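Local coordinates for protein major extracellular endoglucanase (Xanthomonas campestris pv. campestris, PDB 4TUF) that hydrolyses internal beta-1,4-glucosidic linkages in cellulose, lichenin and cereal beta-D-glucans through its family 5 glycoside hydrolase catalytic domain, at residues L52-V57 with D335-L340; W312-N317 with G323-D328. All coordinates share one frame; numbering follows the deposited sequence.

Overall arrangement
Both contacts belong to the TIM-barrel catalytic domain. Contact 1 sets the lead-in to strand 56-61 against the last helix, 334-344. Contact 2 joins two pieces of the loop from the last barrel strand, 309-311, to that helix. It is therefore nested inside contact 1 along the chain. The centres lie about 12 Å apart and the contacts touch. Leu52 meets Trp314, Met337 and Leu340 meet Ile324, and Lys336 NZ probably bonds to Gly323 O. Strand 309-311 closes the barrel by parallel pairing with 16-23. The loop and helix pack beside it on the lead-in to strand 56-61. Ser313 lies about 7 and 11 Å, side chain to side chain, from Glu278 and Glu157, the likely nucleophile and proton donor.

Contact 1 (L52-V57 with D335-L340); sequences LGFNAV and DKMTLL
Met337 is the bump of the helix, and it fits a hollow walled by Leu52 and the Phe54 ring. Its chain does not stretch straight out. Chi2 and chi3 are both bent (-42° and -65°), which curls the methyl end round toward the loop. Met337 CE ends 3.8 Å from Leu52 CB. Met337 CE is also 3.5 Å from Leu52 O. On its other contact Met337 CE lies 3.7 Å from Phe54 CE2. The sulfur takes the far end of the ring, with Met337 SD 3.7 Å from Phe54 CZ. This is a Met-aromatic contact of oblique geometry, with Met337 SD 4.6 Å from the centroid of the Phe54 ring. One helical turn on, Leu340 adds a second, smaller knob. Leu340 CD1 meets Phe54 CZ at 3.7 Å, so the end of the ring is met by both helix side chains.

The backbone turns sharply here. Gly53 closes helix 42-51 in a Schellman motif, and the chain then enters strand 56-61 of the TIM barrel. Phe54 thus sits in the alpha-to-beta link, between the barrel strand and the outer layer of helices. No hydrogen bond joins the two segments. Leu52 O, beside the Met337 methyl, is bonded instead by Arg341 NH2 from the next turn of helix 334-344. Trp344 meets the Phe54 ring edge-to-face, and Val22 of strand 16-23 also packs on Phe54.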
ATOM      1  N   LEU A  52      -0.195   9.386 -17.047  1.00 44.92           N
ATOM      2  CA  LEU A  52      -0.916  10.337 -16.209  1.00 45.36           C
ATOM      3  C   LEU A  52       0.027  11.001 -15.220  1.00 46.48           C
ATOM      4  O   LEU A  52      -0.292  12.043 -14.645  1.00 46.15           O
ATOM      5  CB  LEU A  52      -2.055   9.652 -15.462  1.00 43.84           C
ATOM      6  CG  LEU A  52      -3.189   9.087 -16.315  1.00 44.40           C
ATOM      7  CD1 LEU A  52      -4.062   8.179 -15.469  1.00 42.72           C
ATOM      8  CD2 LEU A  52      -4.011  10.201 -16.934  1.00 46.96           C
ATOM      9  N   GLY A  53       1.187  10.385 -15.022  1.00 45.45           N
ATOM     10  CA  GLY A  53       2.196  10.937 -14.140  1.00 43.93           C
ATOM     11  C   GLY A  53       2.691   9.981 -13.076  1.00 44.56           C
ATOM     12  O   GLY A  53       3.645  10.295 -12.367  1.00 49.55           O
ATOM     13  N   PHE A  54       2.049   8.822 -12.951  1.00 40.39           N
ATOM     14  CA  PHE A  54       2.453   7.837 -11.947  1.00 43.64           C
ATOM     15  C   PHE A  54       3.780   7.192 -12.328  1.00 47.44           C
ATOM     16  O   PHE A  54       3.987   6.825 -13.484  1.00 49.68           O
ATOM     17  CB  PHE A  54       1.394   6.737 -11.774  1.00 38.45           C
ATOM     18  CG  PHE A  54       0.070   7.222 -11.249  1.00 39.34           C
ATOM     19  CD1 PHE A  54      -0.094   7.529  -9.912  1.00 44.41           C
ATOM     20  CD2 PHE A  54      -1.024   7.337 -12.089  1.00 39.39           C
ATOM     21  CE1 PHE A  54      -1.317   7.960  -9.430  1.00 44.30           C
ATOM     22  CE2 PHE A  54      -2.245   7.766 -11.613  1.00 40.02           C
ATOM     23  CZ  PHE A  54      -2.391   8.076 -10.282  1.00 43.20           C
ATOM     24  N   ASN A  55       4.675   7.045 -11.359  1.00 45.74           N
ATOM     25  CA  ASN A  55       5.926   6.340 -11.601  1.00 47.18           C
ATOM     26  C   ASN A  55       6.120   5.203 -10.611  1.00 46.37           C
ATOM     27  O   ASN A  55       7.193   4.610 -10.540  1.00 51.77           O
ATOM     28  CB  ASN A  55       7.110   7.300 -11.530  1.00 38.22           C
ATOM     29  CG  ASN A  55       7.514   7.630 -10.108  1.00 48.73           C
ATOM     30  OD1 ASN A  55       6.698   7.582  -9.186  1.00 48.62           O
ATOM     31  ND2 ASN A  55       8.782   7.976  -9.923  1.00 44.43           N
ATOM     32  N   ALA A  56       5.079   4.914  -9.838  1.00 39.82           N
ATOM     33  CA  ALA A  56       5.179   3.906  -8.797  1.00 37.27           C
ATOM     34  C   ALA A  56       3.858   3.179  -8.611  1.00 38.64           C
ATOM     35  O   ALA A  56       2.791   3.761  -8.774  1.00 37.30           O
ATOM     36  CB  ALA A  56       5.625   4.537  -7.490  1.00 35.58           C
ATOM     37  N   VAL A  57       3.941   1.904  -8.254  1.00 40.07           N
ATOM     38  CA  VAL A  57       2.765   1.058  -8.139  1.00 36.99           C
ATOM     39  C   VAL A  57       2.871   0.149  -6.911  1.00 41.84           C
ATOM     40  O   VAL A  57       3.923  -0.433  -6.640  1.00 45.04           O
ATOM     41  CB  VAL A  57       2.578   0.211  -9.427  1.00 38.17           C
ATOM     42  CG1 VAL A  57       2.020  -1.164  -9.116  1.00 46.41           C
ATOM     43  CG2 VAL A  57       1.692   0.939 -10.422  1.00 41.90           C
ATOM     44  N   ASP A 335     -10.122  15.382 -11.732  1.00 55.36           N
ATOM     45  CA  ASP A 335      -9.990  16.139 -10.491  1.00 57.14           C
ATOM     46  C   ASP A 335      -9.118  15.377  -9.496  1.00 56.21           C
ATOM     47  O   ASP A 335      -8.327  15.973  -8.763  1.00 56.29           O
ATOM     48  CB  ASP A 335     -11.362  16.457  -9.881  1.00 59.97           C
ATOM     49  CG  ASP A 335     -12.316  15.276  -9.918  1.00 68.38           C
ATOM     50  OD1 ASP A 335     -11.871  14.137 -10.182  1.00 67.07           O
ATOM     51  OD2 ASP A 335     -13.524  15.493  -9.673  1.00 76.86           O
ATOM     52  N   LYS A 336      -9.262  14.058  -9.484  1.00 51.04           N
ATOM     53  CA  LYS A 336      -8.407  13.216  -8.669  1.00 47.35           C
ATOM     54  C   LYS A 336      -6.952  13.344  -9.109  1.00 47.40           C
ATOM     55  O   LYS A 336      -6.048  13.388  -8.272  1.00 47.04           O
ATOM     56  CB  LYS A 336      -8.859  11.757  -8.739  1.00 45.79           C
ATOM     57  CG  LYS A 336     -10.007  11.419  -7.800  1.00 46.19           C
ATOM     58  CD  LYS A 336     -10.273   9.930  -7.785  1.00 45.72           C
ATOM     59  CE  LYS A 336     -11.429   9.581  -6.870  1.00 52.40           C
ATOM     60  NZ  LYS A 336     -11.702   8.115  -6.874  1.00 55.92           N
ATOM     61  N   MET A 337      -6.727  13.415 -10.419  1.00 44.25           N
ATOM     62  CA  MET A 337      -5.369  13.568 -10.933  1.00 45.06           C
ATOM     63  C   MET A 337      -4.786  14.944 -10.610  1.00 53.73           C
ATOM     64  O   MET A 337      -3.592  15.070 -10.343  1.00 58.04           O
ATOM     65  CB  MET A 337      -5.323  13.319 -12.443  1.00 38.36           C
ATOM     66  CG  MET A 337      -5.391  11.846 -12.823  1.00 37.29           C
ATOM     67  SD  MET A 337      -4.367  10.779 -11.772  1.00 55.00           S
ATOM     68  CE  MET A 337      -2.721  11.365 -12.162  1.00 36.15           C
ATOM     69  N   THR A 338      -5.626  15.974 -10.621  1.00 59.38           N
ATOM     70  CA  THR A 338      -5.161  17.321 -10.316  1.00 58.57           C
ATOM     71  C   THR A 338      -4.784  17.422  -8.838  1.00 57.26           C
ATOM     72  O   THR A 338      -3.852  18.136  -8.472  1.00 63.65           O
ATOM     73  CB  THR A 338      -6.224  18.373 -10.678  1.00 60.30           C
ATOM     74  OG1 THR A 338      -6.490  18.303 -12.084  1.00 66.47           O
ATOM     75  CG2 THR A 338      -5.747  19.774 -10.334  1.00 45.44           C
ATOM     76  N   LEU A 339      -5.498  16.682  -7.998  1.00 52.73           N
ATOM     77  CA  LEU A 339      -5.190  16.616  -6.571  1.00 54.22           C
ATOM     78  C   LEU A 339      -3.844  15.939  -6.313  1.00 54.61           C
ATOM     79  O   LEU A 339      -3.050  16.402  -5.494  1.00 49.46           O
ATOM     80  CB  LEU A 339      -6.291  15.867  -5.822  1.00 52.71           C
ATOM     81  CG  LEU A 339      -6.092  15.688  -4.317  1.00 49.93           C
ATOM     82  CD1 LEU A 339      -6.395  16.982  -3.578  1.00 50.35           C
ATOM     83  CD2 LEU A 339      -6.952  14.551  -3.801  1.00 47.39           C
ATOM     84  N   LEU A 340      -3.599  14.837  -7.011  1.00 52.54           N
ATOM     85  CA  LEU A 340      -2.360  14.093  -6.843  1.00 46.78           C
ATOM     86  C   LEU A 340      -1.153  14.887  -7.339  1.00 49.30           C
ATOM     87  O   LEU A 340      -0.100  14.879  -6.702  1.00 55.93           O
ATOM     88  CB  LEU A 340      -2.445  12.745  -7.563  1.00 42.13           C
ATOM     89  CG  LEU A 340      -3.361  11.711  -6.906  1.00 36.14           C
ATOM     90  CD1 LEU A 340      -3.593  10.538  -7.830  1.00 35.19           C
ATOM     91  CD2 LEU A 340      -2.761  11.232  -5.597  1.00 36.81           C
TER

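Contact 2 (W312-N317 with G323-D328); sequences WSWNPN and GILRDD
Leu325 lies over the indole of Trp314. Leu325 CB starts beside the proline, 3.9 Å from Pro316 CD. Leu325 CG comes next and lies over one face of the indole, 4.1 Å from the centroid of the Trp314 six-membered ring. This is a CH-pi contact, only 23° off the ring normal. At the tip the two methyls part. Leu325 CD1 reaches the junction with the pyrrole ring, 3.5 Å from Trp314 CE2, while Leu325 CD2 stays by Trp314 CZ2 and CH2. Chi2 of 173° sets Leu325 CD1 anti to CA, out over the pyrrole side of the indole. Ile324 meets the same indole at about a right angle, with Ile324 CB 3.9 Å from Trp314 CE3. Met45 and Met49 of helix 42-51 also touch the indole.

The backbones are tied as well. Ile324 N bonds to Ser313 O at 3.0 Å. Trp314 O takes two weak bonds, from Ile324 N and Leu325 N, so Ile324 N is shared between two carbonyls. Gly323 CA lies close to the carbonyls of Ser313 and Asn315, the latter in a CA-H...O contact. Pro316 and Leu325 lie side by side, pointing the same way, and Pro316 CG is 3.4 Å from Arg326 O.

A cis peptide bond joins Trp312 to Ser313, in the loop after the last barrel strand of this family 5 fold. Ser313 lies about 7 Å, side chain to side chain, from Glu278, the likely nucleophile. One firmer and two weak backbone bonds fix the pairing of the loop pieces, while apolar and CH-pi contacts cover part of one indole face.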
ATOM      1  N   TRP A 312      -5.362   5.194  -3.440  1.00 44.40           N
ATOM      2  CA  TRP A 312      -6.293   4.074  -3.513  0.50 51.43           C
ATOM      3  C   TRP A 312      -7.558   4.499  -4.261  1.00 57.11           C
ATOM      4  O   TRP A 312      -8.346   5.272  -3.710  1.00 62.39           O
ATOM      5  CB  TRP A 312      -6.644   3.604  -2.097  0.50 55.60           C
ATOM      6  CG  TRP A 312      -7.465   2.356  -2.013  0.50 61.52           C
ATOM      7  CD1 TRP A 312      -7.217   1.180  -2.643  0.50 65.51           C
ATOM      8  CD2 TRP A 312      -8.640   2.143  -1.215  0.50 65.73           C
ATOM      9  NE1 TRP A 312      -8.174   0.249  -2.311  0.50 70.65           N
ATOM     10  CE2 TRP A 312      -9.058   0.816  -1.433  0.50 71.58           C
ATOM     11  CE3 TRP A 312      -9.388   2.949  -0.355  0.50 65.41           C
ATOM     12  CZ2 TRP A 312     -10.187   0.274  -0.816  0.50 71.31           C
ATOM     13  CZ3 TRP A 312     -10.503   2.403   0.266  0.50 65.00           C
ATOM     14  CH2 TRP A 312     -10.894   1.085   0.027  0.50 66.17           C
ATOM     15  N   SER A 313      -7.778   4.012  -5.484  1.00 56.84           N
ATOM     16  CA  SER A 313      -6.896   3.083  -6.185  1.00 49.39           C
ATOM     17  C   SER A 313      -6.921   3.364  -7.681  1.00 49.22           C
ATOM     18  O   SER A 313      -7.565   4.307  -8.133  1.00 53.70           O
ATOM     19  CB  SER A 313      -7.328   1.641  -5.946  1.00 47.14           C
ATOM     20  OG  SER A 313      -8.636   1.440  -6.453  1.00 49.47           O
ATOM     21  N   TRP A 314      -6.237   2.530  -8.453  1.00 44.40           N
ATOM     22  CA  TRP A 314      -6.337   2.605  -9.904  1.00 43.99           C
ATOM     23  C   TRP A 314      -7.721   2.149 -10.353  1.00 45.37           C
ATOM     24  O   TRP A 314      -8.437   2.878 -11.032  1.00 42.20           O
ATOM     25  CB  TRP A 314      -5.260   1.747 -10.571  1.00 46.37           C
ATOM     26  CG  TRP A 314      -5.340   1.732 -12.069  1.00 39.03           C
ATOM     27  CD1 TRP A 314      -5.680   0.675 -12.865  1.00 40.53           C
ATOM     28  CD2 TRP A 314      -5.077   2.830 -12.949  1.00 46.63           C
ATOM     29  NE1 TRP A 314      -5.643   1.047 -14.188  1.00 41.99           N
ATOM     30  CE2 TRP A 314      -5.276   2.365 -14.267  1.00 49.63           C
ATOM     31  CE3 TRP A 314      -4.695   4.163 -12.752  1.00 43.79           C
ATOM     32  CZ2 TRP A 314      -5.107   3.188 -15.382  1.00 51.29           C
ATOM     33  CZ3 TRP A 314      -4.526   4.978 -13.859  1.00 40.70           C
ATOM     34  CH2 TRP A 314      -4.735   4.487 -15.158  1.00 48.52           C
ATOM     35  N   ASN A 315      -8.078   0.949  -9.935  1.00 45.03           N
ATOM     36  CA  ASN A 315      -9.325   0.307 -10.302  1.00 51.15           C
ATOM     37  C   ASN A 315     -10.559   1.014  -9.768  1.00 57.74           C
ATOM     38  O   ASN A 315     -10.582   1.463  -8.634  1.00 60.00           O
ATOM     39  CB  ASN A 315      -9.332  -1.142  -9.807  1.00 58.93           C
ATOM     40  CG  ASN A 315      -7.951  -1.769  -9.787  1.00 65.94           C
ATOM     41  OD1 ASN A 315      -7.078  -1.352  -9.039  1.00 67.95           O
ATOM     42  ND2 ASN A 315      -7.755  -2.779 -10.614  1.00 68.29           N
ATOM     43  N   PRO A 316     -11.591   1.083 -10.596  1.00 59.87           N
ATOM     44  CA  PRO A 316     -12.885   1.603 -10.204  1.00 68.64           C
ATOM     45  C   PRO A 316     -13.596   0.747  -9.200  1.00 79.12           C
ATOM     46  O   PRO A 316     -14.314   1.272  -8.366  1.00 81.69           O
ATOM     47  CB  PRO A 316     -13.657   1.589 -11.502  1.00 65.66           C
ATOM     48  CG  PRO A 316     -12.903   0.717 -12.394  1.00 53.96           C
ATOM     49  CD  PRO A 316     -11.508   0.992 -12.046  1.00 57.46           C
ATOM     50  N   ASN A 317     -13.482  -0.564  -9.358  1.00 83.88           N
ATOM     51  CA  ASN A 317     -14.315  -1.462  -8.597  1.00 99.47           C
ATOM     52  C   ASN A 317     -13.731  -1.723  -7.234  1.00107.24           C
ATOM     53  O   ASN A 317     -13.500  -2.862  -6.841  1.00110.79           O
ATOM     54  CB  ASN A 317     -14.503  -2.776  -9.351  1.00102.65           C
ATOM     55  CG  ASN A 317     -13.206  -3.524  -9.541  1.00 99.27           C
ATOM     56  OD1 ASN A 317     -12.132  -2.940  -9.490  1.00 99.64           O
ATOM     57  ND2 ASN A 317     -13.301  -4.824  -9.760  1.00 98.41           N
ATOM     58  N   GLY A 323     -12.025   4.869  -8.174  1.00 50.58           N
ATOM     59  CA  GLY A 323     -10.610   4.920  -8.479  1.00 42.46           C
ATOM     60  C   GLY A 323     -10.219   6.088  -9.361  1.00 44.12           C
ATOM     61  O   GLY A 323     -10.898   7.111  -9.400  1.00 41.90           O
ATOM     62  N   ILE A 324      -9.103   5.936 -10.060  1.00 43.51           N
ATOM     63  CA  ILE A 324      -8.669   6.927 -11.027  1.00 38.56           C
ATOM     64  C   ILE A 324      -9.479   6.739 -12.313  1.00 43.77           C
ATOM     65  O   ILE A 324      -9.900   7.709 -12.945  1.00 44.45           O
ATOM     66  CB  ILE A 324      -7.163   6.812 -11.301  1.00 34.25           C
ATOM     67  CG1 ILE A 324      -6.380   7.019 -10.005  1.00 35.31           C
ATOM     68  CG2 ILE A 324      -6.720   7.834 -12.317  1.00 34.78           C
ATOM     69  CD1 ILE A 324      -6.592   8.381  -9.381  1.00 35.29           C
ATOM     70  N   LEU A 325      -9.716   5.483 -12.681  1.00 45.61           N
ATOM     71  CA  LEU A 325     -10.586   5.168 -13.811  1.00 47.03           C
ATOM     72  C   LEU A 325     -12.050   5.152 -13.388  1.00 48.25           C
ATOM     73  O   LEU A 325     -12.376   4.805 -12.252  1.00 47.74           O
ATOM     74  CB  LEU A 325     -10.221   3.815 -14.425  1.00 39.00           C
ATOM     75  CG  LEU A 325      -8.838   3.677 -15.058  1.00 36.81           C
ATOM     76  CD1 LEU A 325      -8.603   2.241 -15.452  1.00 40.13           C
ATOM     77  CD2 LEU A 325      -8.702   4.584 -16.266  1.00 37.11           C
ATOM     78  N   ARG A 326     -12.932   5.529 -14.305  1.00 47.98           N
ATOM     79  CA  ARG A 326     -14.360   5.379 -14.075  1.00 50.42           C
ATOM     80  C   ARG A 326     -14.783   3.940 -14.380  1.00 48.47           C
ATOM     81  O   ARG A 326     -13.945   3.090 -14.671  1.00 41.43           O
ATOM     82  CB  ARG A 326     -15.156   6.371 -14.922  1.00 46.62           C
ATOM     83  CG  ARG A 326     -14.829   7.833 -14.647  1.00 47.21           C
ATOM     84  CD  ARG A 326     -15.849   8.755 -15.306  1.00 65.19           C
ATOM     85  NE  ARG A 326     -15.502  10.162 -15.140  1.00 74.18           N
ATOM     86  CZ  ARG A 326     -15.831  10.889 -14.078  1.00 83.25           C
ATOM     87  NH1 ARG A 326     -16.517  10.334 -13.088  1.00 90.96           N
ATOM     88  NH2 ARG A 326     -15.475  12.166 -14.004  1.00 82.47           N
ATOM     89  N   ASP A 327     -16.082   3.675 -14.323  1.00 48.78           N
ATOM     90  CA  ASP A 327     -16.589   2.312 -14.443  1.00 49.15           C
ATOM     91  C   ASP A 327     -16.449   1.741 -15.856  1.00 51.79           C
ATOM     92  O   ASP A 327     -16.576   0.531 -16.053  1.00 54.87           O
ATOM     93  CB  ASP A 327     -18.053   2.258 -14.000  1.00 59.40           C
ATOM     94  CG  ASP A 327     -18.254   2.775 -12.588  1.00 73.78           C
ATOM     95  OD1 ASP A 327     -17.439   2.433 -11.702  1.00 77.90           O
ATOM     96  OD2 ASP A 327     -19.224   3.531 -12.365  1.00 83.35           O
ATOM     97  N   ASP A 328     -16.187   2.603 -16.837  1.00 51.48           N
ATOM     98  CA  ASP A 328     -15.978   2.151 -18.212  1.00 50.29           C
ATOM     99  C   ASP A 328     -14.541   1.674 -18.426  1.00 51.07           C
ATOM    100  O   ASP A 328     -14.185   1.218 -19.512  1.00 55.46           O
ATOM    101  CB  ASP A 328     -16.323   3.258 -19.216  1.00 50.99           C
ATOM    102  CG  ASP A 328     -15.614   4.569 -18.918  1.00 60.94           C
ATOM    103  OD1 ASP A 328     -14.708   4.595 -18.054  1.00 62.82           O
ATOM    104  OD2 ASP A 328     -15.960   5.581 -19.560  1.00 57.55           O
TER